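Local coordinates for hypothetical protein Rv2632c/MT2708 (PDB 2FGG) that is of unknown function but belongs to the Rv2632c-like family, to which Rv1738 of Mycobacterium tuberculosis is related, at residues T24-A28 with A60-L65. Numbering follows the deposited sequence.
Sequences TRAKA and AIARAL
The methyl group of A26 reaches from the central strand onto the helix segment 60-65, where its CB lies 3.7 Å from CB of A60 and 4.0 Å from CB of A64. A60 and A64 are one helical turn apart, so the two methyls straddle A26, which also rests against the helix backbone with its CB 3.6 Å from O of A60. That carbonyl oxygen accepts the amide of A64 within the helix. In return, CB of A64 sits 3.6 Å from O of A26. The small alanine side chains are consistent with the close approach of the two segment axes, 7.0 Å, which run in roughly the same direction and cross at -38°.

Larger side chains close the flank of this alanine cluster. In I61, CG1 stands beside the backbone N and anti to the carbonyl carbon (chi1 -63°); although its CB points away from the strand, the CG1 branch grazes CB of A26 at 4.2 Å. One turn on, L65 extends its CD2 methyl to CB of A28, 3.9 Å away. At the other end, OG1 of T24 touches CB of A60 in a loose contact.

R25 and K27 point from the opposite face of the strand, and R25 forms a salt bridge there with E18. The contact packs the long helix 54-83 through apolar side chains across one face of the antiparallel sheet: strand 24-32 lies between strands 14-19 and 35-43, while I61 also touches I17 on the former and NH1 of R63 hydrogen-bonds to the carbonyl oxygen of L42 on the latter.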
loop_
_atom_site.group_PDB
_atom_site.type_symbol
_atom_site.label_atom_id
_atom_site.label_comp_id
_atom_site.label_asym_id
_atom_site.label_seq_id
_atom_site.Cartn_x
_atom_site.Cartn_y
_atom_site.Cartn_z
ATOM N N THR A 24 -0.768 12.305 9.999
ATOM C CA THR A 24 0.310 11.443 9.528
ATOM C C THR A 24 -0.077 10.629 8.282
ATOM O O THR A 24 -1.165 10.061 8.205
ATOM C CB THR A 24 0.911 10.580 10.686
ATOM O OG1 THR A 24 1.230 9.265 10.219
ATOM C CG2 THR A 24 -0.046 10.483 11.867
ATOM N N ARG A 25 0.825 10.604 7.304
ATOM C CA ARG A 25 0.580 9.952 6.020
ATOM C C ARG A 25 1.647 8.920 5.697
ATOM O O ARG A 25 2.833 9.167 5.864
ATOM C CB ARG A 25 0.532 10.984 4.891
ATOM C CG ARG A 25 0.249 10.396 3.512
ATOM C CD ARG A 25 1.225 10.936 2.473
ATOM N NE ARG A 25 0.872 12.280 2.031
ATOM C CZ ARG A 25 1.726 13.149 1.496
ATOM N NH1 ARG A 25 3.006 12.830 1.335
ATOM N NH2 ARG A 25 1.298 14.351 1.132
ATOM N N ALA A 26 1.211 7.764 5.222
ATOM C CA ALA A 26 2.130 6.737 4.769
ATOM C C ALA A 26 1.969 6.461 3.282
ATOM O O ALA A 26 0.863 6.485 2.740
ATOM C CB ALA A 26 1.966 5.463 5.570
ATOM N N LYS A 27 3.103 6.227 2.635
ATOM C CA LYS A 27 3.155 5.793 1.257
ATOM C C LYS A 27 3.888 4.456 1.216
ATOM O O LYS A 27 4.977 4.336 1.779
ATOM C CB LYS A 27 3.864 6.840 0.404
ATOM C CG LYS A 27 3.019 8.082 0.159
ATOM C CD LYS A 27 3.800 9.178 -0.537
ATOM C CE LYS A 27 2.870 10.273 -0.983
ATOM N NZ LYS A 27 3.503 11.099 -2.037
ATOM N N ALA A 28 3.263 3.451 0.593
ATOM C CA ALA A 28 3.879 2.134 0.372
ATOM C C ALA A 28 4.102 1.898 -1.124
ATOM O O ALA A 28 3.149 1.702 -1.877
ATOM C CB ALA A 28 3.026 1.037 0.967
ATOM N N ALA A 60 -1.751 4.721 9.545
ATOM C CA ALA A 60 -1.424 5.211 8.220
ATOM C C ALA A 60 -0.859 4.085 7.372
ATOM O O ALA A 60 -1.243 3.936 6.222
ATOM C CB ALA A 60 -0.448 6.349 8.297
ATOM N N ILE A 61 0.049 3.297 7.935
ATOM C CA ILE A 61 0.640 2.181 7.208
ATOM C C ILE A 61 -0.439 1.176 6.821
ATOM O O ILE A 61 -0.479 0.710 5.689
ATOM C CB ILE A 61 1.741 1.470 8.023
ATOM C CG1 ILE A 61 2.907 2.418 8.304
ATOM C CG2 ILE A 61 2.267 0.269 7.271
ATOM C CD1 ILE A 61 3.909 1.855 9.292
ATOM N N ALA A 62 -1.323 0.853 7.757
ATOM C CA ALA A 62 -2.416 -0.065 7.489
ATOM C C ALA A 62 -3.266 0.412 6.307
ATOM O O ALA A 62 -3.599 -0.365 5.427
ATOM C CB ALA A 62 -3.264 -0.262 8.742
ATOM N N ARG A 63 -3.610 1.691 6.284
ATOM C CA ARG A 63 -4.408 2.253 5.188
ATOM C C ARG A 63 -3.633 2.297 3.865
ATOM O O ARG A 63 -4.205 2.066 2.800
ATOM C CB ARG A 63 -4.936 3.628 5.565
ATOM C CG ARG A 63 -5.795 3.585 6.799
ATOM C CD ARG A 63 -6.301 4.931 7.211
ATOM N NE ARG A 63 -7.517 4.766 7.998
ATOM C CZ ARG A 63 -7.933 5.605 8.934
ATOM N NH1 ARG A 63 -7.228 6.686 9.218
ATOM N NH2 ARG A 63 -9.053 5.352 9.596
ATOM N N ALA A 64 -2.335 2.571 3.943
ATOM C CA ALA A 64 -1.475 2.526 2.776
ATOM C C ALA A 64 -1.418 1.126 2.173
ATOM O O ALA A 64 -1.497 0.975 0.969
ATOM C CB ALA A 64 -0.093 3.020 3.117
ATOM N N LEU A 65 -1.284 0.101 3.003
ATOM C CA LEU A 65 -1.171 -1.276 2.513
ATOM C C LEU A 65 -2.486 -1.805 1.935
ATOM O O LEU A 65 -2.469 -2.561 0.972
ATOM C CB LEU A 65 -0.653 -2.203 3.618
ATOM C CG LEU A 65 0.766 -1.962 4.144
ATOM C CD1 LEU A 65 1.069 -2.939 5.258
ATOM C CD2 LEU A 65 1.838 -2.039 3.052
#